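PDB 1ON3: methylmalonyl-CoA carboxyltransferase 12S subunit from Propionibacterium freudenreichii, which transfers the carboxyl group of methylmalonyl-CoA to the biotin of the 1.3S subunit, forming propanoyl-CoA, as the hexameric core of transcarboxylase. Local coordinates for residues K118-M123 with F158-K163; N51-P56 with L246-L251. All blocks are in the same frame, centred on the assembly; numbering follows the deposited sequence. Where two conformers were deposited one is given.

Contact 1 of 2, residues K118-M123 with F158-K163; sequences KVVETM and FFANVK
M123 and A160 illustrate how two neighbouring helices can be joined by one long, flexible side chain laid against a very short one. M123 leaves helix 113-129 facing its neighbour, with CG anti to the carbonyl carbon (chi1 -69°), runs on extended through chi2 and then bends at chi3 (66°). That last bend sets the terminal methyl against the backbone of helix 147-164, and M123 CE lies 3.4 Å from A160 C. The same methyl meets the A160 side chain, M123 CE to A160 CB being 3.5 Å, while SD of M123 passes the same CB at 4.0 Å. Because A160 carries only a methyl group, the thioether can come down onto the helix surface itself.

N161, the next residue along, meets the same methyl. The CE of M123 lies above the plane of its amide, almost directly over ND2 at 3.3 Å, an apolar methyl resting on the flat of a polar group. The amide does not depend on this contact for its hydrogen bonding: OD1 of N161 is hydrogen-bonded to OG of S185, in helix 184-188, and ND2 is also satisfied. A turn earlier, V120 adds a looser touch, its CG1 standing 4.1 Å from CB of A160.

No hydrogen bond links the two segments. Their axes approach to 9.9 Å and run nearly parallel, with only 13° between their directions, and V120 lies level with A160. M123 also packs on F133 of strand 133-139, tying the helix pair to the sheet below. Such parallel neighbours are the product of successive beta-alpha-beta crossovers, here joining strands 95-102, 133-139 and 170-175, and belong to the N-terminal crotonase-like half of the carboxyltransferase.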
ATOM      1  N   LYS E 118       5.308  33.280   7.107  1.00 11.31           N
ATOM      2  CA  LYS E 118       6.089  32.794   8.251  1.00 12.19           C
ATOM      3  C   LYS E 118       5.263  31.779   9.050  1.00 11.50           C
ATOM      4  O   LYS E 118       5.756  30.723   9.487  1.00 12.13           O
ATOM      5  CB  LYS E 118       6.476  33.962   9.180  1.00 11.48           C
ATOM      6  CG  LYS E 118       7.696  34.787   8.728  1.00 11.12           C
ATOM      7  CD  LYS E 118       8.057  35.894   9.721  1.00 12.57           C
ATOM      8  CE  LYS E 118       8.455  35.340  11.074  1.00 12.42           C
ATOM      9  NZ  LYS E 118       8.893  36.419  12.007  1.00 16.95           N
ATOM     10  N   VAL E 119       4.005  32.115   9.267  1.00 10.71           N
ATOM     11  CA  VAL E 119       3.122  31.221  10.015  1.00 13.14           C
ATOM     12  C   VAL E 119       2.925  29.897   9.262  1.00 14.76           C
ATOM     13  O   VAL E 119       2.993  28.816   9.855  1.00 10.53           O
ATOM     14  CB  VAL E 119       1.750  31.880  10.270  1.00 12.69           C
ATOM     15  CG1 VAL E 119       0.778  30.857  10.856  1.00 11.42           C
ATOM     16  CG2 VAL E 119       1.917  33.038  11.254  1.00  9.02           C
ATOM     17  N   VAL E 120       2.682  29.979   7.959  1.00 13.26           N
ATOM     18  CA  VAL E 120       2.492  28.774   7.161  1.00 12.93           C
ATOM     19  C   VAL E 120       3.751  27.900   7.162  1.00 15.94           C
ATOM     20  O   VAL E 120       3.667  26.674   7.252  1.00 11.36           O
ATOM     21  CB  VAL E 120       2.096  29.128   5.700  1.00 12.77           C
ATOM     22  CG1 VAL E 120       2.057  27.876   4.851  1.00 14.55           C
ATOM     23  CG2 VAL E 120       0.710  29.771   5.681  1.00 11.86           C
ATOM     24  N   GLU E 121       4.921  28.525   7.069  1.00 16.28           N
ATOM     25  CA  GLU E 121       6.157  27.757   7.068  1.00 13.59           C
ATOM     26  C   GLU E 121       6.315  27.030   8.400  1.00 13.54           C
ATOM     27  O   GLU E 121       6.772  25.887   8.445  1.00 11.16           O
ATOM     28  CB  GLU E 121       7.349  28.673   6.743  0.50 14.78           C
ATOM     29  CG  GLU E 121       7.675  28.655   5.239  0.50 14.37           C
ATOM     30  CD  GLU E 121       8.379  29.906   4.734  0.50 19.60           C
ATOM     31  OE1 GLU E 121       9.132  30.533   5.515  0.50 20.28           O
ATOM     32  OE2 GLU E 121       8.183  30.253   3.544  0.50 19.21           O
ATOM     33  N   THR E 122       5.904  27.676   9.484  1.00 11.07           N
ATOM     34  CA  THR E 122       5.996  27.060  10.805  1.00 12.49           C
ATOM     35  C   THR E 122       5.000  25.915  10.911  1.00 13.23           C
ATOM     36  O   THR E 122       5.283  24.893  11.521  1.00 10.16           O
ATOM     37  CB  THR E 122       5.730  28.088  11.923  1.00 13.30           C
ATOM     38  OG1 THR E 122       6.674  29.154  11.803  1.00 18.88           O
ATOM     39  CG2 THR E 122       5.890  27.448  13.291  1.00 13.05           C
ATOM     40  N   MET E 123       3.825  26.092  10.317  1.00 13.10           N
ATOM     41  CA  MET E 123       2.811  25.037  10.320  1.00  8.41           C
ATOM     42  C   MET E 123       3.314  23.839   9.502  1.00 11.47           C
ATOM     43  O   MET E 123       3.105  22.675   9.884  1.00 11.27           O
ATOM     44  CB  MET E 123       1.513  25.578   9.705  1.00  7.56           C
ATOM     45  CG  MET E 123       0.827  26.622  10.575  1.00  7.03           C
ATOM     46  SD  MET E 123      -0.550  27.382   9.716  1.00 12.76           S
ATOM     47  CE  MET E 123      -1.694  25.979   9.555  1.00 13.35           C
ATOM     48  N   PHE E 158      -5.282  29.403   5.546  1.00 10.92           N
ATOM     49  CA  PHE E 158      -6.479  28.571   5.713  1.00  9.14           C
ATOM     50  C   PHE E 158      -6.235  27.195   5.111  1.00 12.23           C
ATOM     51  O   PHE E 158      -6.590  26.174   5.706  1.00 13.35           O
ATOM     52  CB  PHE E 158      -7.716  29.210   5.039  1.00 10.99           C
ATOM     53  CG  PHE E 158      -8.066  30.586   5.561  1.00 13.83           C
ATOM     54  CD1 PHE E 158      -7.713  30.977   6.852  1.00 14.91           C
ATOM     55  CD2 PHE E 158      -8.773  31.485   4.757  1.00 13.33           C
ATOM     56  CE1 PHE E 158      -8.058  32.256   7.351  1.00 14.73           C
ATOM     57  CE2 PHE E 158      -9.125  32.753   5.235  1.00 13.31           C
ATOM     58  CZ  PHE E 158      -8.766  33.141   6.536  1.00 15.24           C
ATOM     59  N   PHE E 159      -5.628  27.164   3.928  1.00  9.13           N
ATOM     60  CA  PHE E 159      -5.342  25.895   3.274  1.00 11.59           C
ATOM     61  C   PHE E 159      -4.416  25.049   4.149  1.00 11.38           C
ATOM     62  O   PHE E 159      -4.565  23.833   4.228  1.00 10.59           O
ATOM     63  CB  PHE E 159      -4.701  26.138   1.909  1.00 10.70           C
ATOM     64  CG  PHE E 159      -4.492  24.883   1.102  1.00 11.45           C
ATOM     65  CD1 PHE E 159      -3.316  24.150   1.219  1.00 12.33           C
ATOM     66  CD2 PHE E 159      -5.478  24.440   0.226  1.00 10.80           C
ATOM     67  CE1 PHE E 159      -3.115  22.983   0.470  1.00 15.73           C
ATOM     68  CE2 PHE E 159      -5.301  23.276  -0.533  1.00 16.96           C
ATOM     69  CZ  PHE E 159      -4.116  22.542  -0.413  1.00 16.10           C
ATOM     70  N   ALA E 160      -3.463  25.704   4.807  1.00  9.89           N
ATOM     71  CA  ALA E 160      -2.516  25.011   5.678  1.00 11.34           C
ATOM     72  C   ALA E 160      -3.223  24.450   6.923  1.00  9.98           C
ATOM     73  O   ALA E 160      -2.917  23.338   7.368  1.00 12.15           O
ATOM     74  CB  ALA E 160      -1.372  25.970   6.085  1.00  5.86           C
ATOM     75  N   ASN E 161      -4.164  25.210   7.483  1.00 12.34           N
ATOM     76  CA  ASN E 161      -4.908  24.749   8.667  1.00  9.21           C
ATOM     77  C   ASN E 161      -5.629  23.458   8.305  1.00  7.95           C
ATOM     78  O   ASN E 161      -5.644  22.504   9.091  1.00 11.76           O
ATOM     79  CB  ASN E 161      -5.962  25.775   9.122  1.00  9.53           C
ATOM     80  CG  ASN E 161      -5.372  26.949   9.879  1.00 10.34           C
ATOM     81  OD1 ASN E 161      -5.642  28.095   9.540  1.00  9.62           O
ATOM     82  ND2 ASN E 161      -4.586  26.671  10.929  1.00  8.66           N
ATOM     83  N   VAL E 162      -6.230  23.434   7.119  1.00  7.44           N
ATOM     84  CA  VAL E 162      -6.954  22.259   6.660  1.00  8.56           C
ATOM     85  C   VAL E 162      -5.978  21.119   6.380  1.00 12.42           C
ATOM     86  O   VAL E 162      -6.263  19.959   6.670  1.00  9.95           O
ATOM     87  CB  VAL E 162      -7.797  22.580   5.393  1.00  9.63           C
ATOM     88  CG1 VAL E 162      -8.482  21.302   4.867  1.00 11.88           C
ATOM     89  CG2 VAL E 162      -8.866  23.632   5.742  1.00 10.43           C
ATOM     90  N   LYS E 163      -4.820  21.440   5.816  1.00  8.10           N
ATOM     91  CA  LYS E 163      -3.833  20.403   5.531  1.00 10.83           C
ATOM     92  C   LYS E 163      -3.413  19.708   6.845  1.00  8.43           C
ATOM     93  O   LYS E 163      -3.330  18.482   6.900  1.00  9.66           O
ATOM     94  CB  LYS E 163      -2.615  21.028   4.840  1.00 11.50           C
ATOM     95  CG  LYS E 163      -1.552  20.046   4.376  1.00 11.83           C
ATOM     96  CD  LYS E 163      -0.425  20.825   3.682  1.00 13.48           C
ATOM     97  CE  LYS E 163       0.648  19.907   3.118  1.00 15.87           C
ATOM     98  NZ  LYS E 163       1.840  20.688   2.629  1.00 16.68           N
TER

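Contact 2 of 2, residues N51-P56 with L246-L251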
ATOM      1  N   ASN E  51       7.225  32.868  25.868  1.00 13.63           N
ATOM      2  CA  ASN E  51       8.128  32.574  26.971  1.00 18.24           C
ATOM      3  C   ASN E  51       7.393  31.916  28.133  1.00 17.78           C
ATOM      4  O   ASN E  51       7.951  31.071  28.821  1.00 15.59           O
ATOM      5  CB  ASN E  51       8.824  33.844  27.458  1.00 18.95           C
ATOM      6  CG  ASN E  51       9.948  33.543  28.425  1.00 25.76           C
ATOM      7  OD1 ASN E  51      10.908  32.845  28.079  1.00 27.27           O
ATOM      8  ND2 ASN E  51       9.838  34.055  29.644  1.00 26.74           N
ATOM      9  N   ASN E  52       6.138  32.311  28.341  1.00 18.62           N
ATOM     10  CA  ASN E  52       5.314  31.757  29.409  1.00 18.77           C
ATOM     11  C   ASN E  52       4.777  30.367  29.071  1.00 16.79           C
ATOM     12  O   ASN E  52       4.659  29.503  29.942  1.00 18.07           O
ATOM     13  CB  ASN E  52       4.141  32.696  29.704  1.00 21.25           C
ATOM     14  CG  ASN E  52       4.571  33.942  30.455  1.00 23.21           C
ATOM     15  OD1 ASN E  52       3.849  34.938  30.508  1.00 25.50           O
ATOM     16  ND2 ASN E  52       5.752  33.888  31.041  1.00 18.72           N
ATOM     17  N   LEU E  53       4.459  30.153  27.801  1.00 16.44           N
ATOM     18  CA  LEU E  53       3.917  28.873  27.361  1.00 18.37           C
ATOM     19  C   LEU E  53       4.962  27.767  27.228  1.00 18.95           C
ATOM     20  O   LEU E  53       4.733  26.632  27.649  1.00 17.22           O
ATOM     21  CB  LEU E  53       3.217  29.045  26.012  1.00 11.00           C
ATOM     22  CG  LEU E  53       2.684  27.745  25.373  1.00 14.00           C
ATOM     23  CD1 LEU E  53       1.376  27.321  26.058  1.00 14.66           C
ATOM     24  CD2 LEU E  53       2.436  27.966  23.888  1.00 10.75           C
ATOM     25  N   LEU E  54       6.104  28.103  26.634  1.00 15.49           N
ATOM     26  CA  LEU E  54       7.163  27.129  26.389  1.00 17.10           C
ATOM     27  C   LEU E  54       8.117  26.899  27.563  1.00 19.28           C
ATOM     28  O   LEU E  54       8.262  27.758  28.439  1.00 16.34           O
ATOM     29  CB  LEU E  54       7.964  27.560  25.156  1.00 15.97           C
ATOM     30  CG  LEU E  54       7.147  27.871  23.892  1.00 14.96           C
ATOM     31  CD1 LEU E  54       8.039  28.492  22.824  1.00 10.71           C
ATOM     32  CD2 LEU E  54       6.499  26.584  23.371  1.00 13.62           C
ATOM     33  N   ASP E  55       8.751  25.727  27.582  1.00 17.54           N
ATOM     34  CA  ASP E  55       9.711  25.407  28.636  1.00 19.27           C
ATOM     35  C   ASP E  55      10.814  26.466  28.606  1.00 21.07           C
ATOM     36  O   ASP E  55      11.175  26.975  27.537  1.00 19.27           O
ATOM     37  CB  ASP E  55      10.350  24.029  28.402  1.00 21.50           C
ATOM     38  CG  ASP E  55       9.359  22.892  28.521  1.00 15.40           C
ATOM     39  OD1 ASP E  55       8.406  23.020  29.308  1.00 17.85           O
ATOM     40  OD2 ASP E  55       9.545  21.864  27.838  1.00 19.14           O
ATOM     41  N   PRO E  56      11.361  26.817  29.777  1.00 20.79           N
ATOM     42  CA  PRO E  56      12.427  27.822  29.840  1.00 21.36           C
ATOM     43  C   PRO E  56      13.548  27.586  28.827  1.00 21.62           C
ATOM     44  O   PRO E  56      14.067  26.478  28.706  1.00 22.95           O
ATOM     45  CB  PRO E  56      12.928  27.695  31.276  1.00 23.70           C
ATOM     46  CG  PRO E  56      11.676  27.379  32.029  1.00 20.40           C
ATOM     47  CD  PRO E  56      10.999  26.348  31.127  1.00 19.81           C
ATOM     48  N   LEU E 246      -2.223  28.432  30.925  1.00 15.90           N
ATOM     49  CA  LEU E 246      -2.427  27.249  31.765  1.00 14.53           C
ATOM     50  C   LEU E 246      -3.421  26.317  31.080  1.00 15.73           C
ATOM     51  O   LEU E 246      -3.245  25.101  31.077  1.00 13.09           O
ATOM     52  CB  LEU E 246      -2.954  27.637  33.155  1.00 14.26           C
ATOM     53  CG  LEU E 246      -1.942  28.247  34.141  1.00 21.12           C
ATOM     54  CD1 LEU E 246      -2.635  28.641  35.452  1.00 22.64           C
ATOM     55  CD2 LEU E 246      -0.840  27.215  34.421  1.00 22.19           C
ATOM     56  N   ILE E 247      -4.476  26.880  30.498  1.00 11.65           N
ATOM     57  CA  ILE E 247      -5.465  26.040  29.818  1.00 14.23           C
ATOM     58  C   ILE E 247      -4.826  25.340  28.619  1.00 13.25           C
ATOM     59  O   ILE E 247      -5.043  24.146  28.396  1.00 13.84           O
ATOM     60  CB  ILE E 247      -6.695  26.875  29.349  1.00 15.43           C
ATOM     61  CG1 ILE E 247      -7.494  27.352  30.572  1.00 15.37           C
ATOM     62  CG2 ILE E 247      -7.585  26.031  28.439  1.00 11.92           C
ATOM     63  CD1 ILE E 247      -8.538  28.428  30.250  1.00 14.21           C
ATOM     64  N   ALA E 248      -4.028  26.077  27.851  1.00 13.39           N
ATOM     65  CA  ALA E 248      -3.369  25.486  26.685  1.00 12.83           C
ATOM     66  C   ALA E 248      -2.507  24.284  27.069  1.00 10.63           C
ATOM     67  O   ALA E 248      -2.488  23.286  26.359  1.00 10.29           O
ATOM     68  CB  ALA E 248      -2.497  26.533  25.965  1.00 11.28           C
ATOM     69  N   LYS E 249      -1.780  24.393  28.177  1.00 11.41           N
ATOM     70  CA  LYS E 249      -0.915  23.301  28.637  1.00 12.48           C
ATOM     71  C   LYS E 249      -1.748  22.120  29.123  1.00 11.72           C
ATOM     72  O   LYS E 249      -1.431  20.973  28.819  1.00 14.68           O
ATOM     73  CB  LYS E 249       0.008  23.773  29.774  1.00  9.39           C
ATOM     74  CG  LYS E 249       0.971  24.884  29.376  1.00 16.85           C
ATOM     75  CD  LYS E 249       1.894  25.267  30.541  1.00 19.56           C
ATOM     76  CE  LYS E 249       2.789  26.434  30.162  1.00 27.17           C
ATOM     77  NZ  LYS E 249       3.687  26.885  31.273  1.00 27.17           N
ATOM     78  N   LYS E 250      -2.805  22.402  29.877  1.00 13.69           N
ATOM     79  CA  LYS E 250      -3.686  21.344  30.384  1.00 13.31           C
ATOM     80  C   LYS E 250      -4.312  20.594  29.197  1.00 13.61           C
ATOM     81  O   LYS E 250      -4.307  19.361  29.140  1.00  9.48           O
ATOM     82  CB  LYS E 250      -4.788  21.957  31.260  1.00 11.65           C
ATOM     83  CG  LYS E 250      -5.790  20.942  31.821  1.00 13.10           C
ATOM     84  CD  LYS E 250      -5.156  20.074  32.879  1.00 17.69           C
ATOM     85  CE  LYS E 250      -6.159  19.127  33.487  1.00 17.36           C
ATOM     86  NZ  LYS E 250      -5.505  18.260  34.481  1.00 11.78           N
ATOM     87  N   LEU E 251      -4.845  21.346  28.239  1.00 15.22           N
ATOM     88  CA  LEU E 251      -5.449  20.751  27.049  1.00 10.52           C
ATOM     89  C   LEU E 251      -4.422  19.914  26.286  1.00 12.26           C
ATOM     90  O   LEU E 251      -4.682  18.768  25.905  1.00 12.46           O
ATOM     91  CB  LEU E 251      -6.003  21.859  26.135  1.00  9.60           C
ATOM     92  CG  LEU E 251      -6.408  21.462  24.709  1.00 10.40           C
ATOM     93  CD1 LEU E 251      -7.603  20.486  24.757  1.00 11.77           C
ATOM     94  CD2 LEU E 251      -6.782  22.726  23.914  1.00 13.58           C
TER
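K249 reaches across to the last turn of helix 46-53, where its ammonium group finds a backbone carbonyl. CG stands anti to the carbonyl carbon of K249 (chi1 -62°), and every later torsion is extended, giving a straight arm that ends with NZ 3.1 Å from O of N52. The donor lies in the carbonyl plane, at a C=O...N angle of 158°. Just behind it, CE of K249 rests 3.2 Å from O of L53, so two successive carbonyls line the end of the arm.

L53 runs the opposite way past the lysine stem. Its CG is anti to the backbone N (chi1 176°), and the leucine's end comes nearer to helix 241-253 than its first bond would suggest, with CD1 4.0 Å from CB of A248 and 4.1 Å from CG of K249. L53 also packs on I92, and A248 on I193, both strand residues of the sheet. Without the long arm, as with an alanine here in place of K249, the N52 carbonyl would probably lose this donor and one flank of L53 would be uncovered.

L54 is the first residue beyond the helical backbone, so the lysine's positive charge sits at a helix C-terminus, where it would be expected to offset the partial negative charge of the carbonyls.

How the contacts relate
Both contacts belong to the N-terminal half of the carboxyltransferase, and along the chain contact 1 is nested inside the loop closed by contact 2. They share no helix and do not touch, their centres lying 21 Å apart. The same sheet serves both: strand 85-92 receives V119 and T122 from contact 1 and L53 from contact 2, through different residues, consistent with opposite faces. Contact 1 is the more deeply buried and joins successive crossover helices by van der Waals contact, without a hydrogen bond between them. Contact 2, partly exposed, brings together helices from before and after the sheet's strands, and adds a charged hydrogen-bond donor to its apolar base.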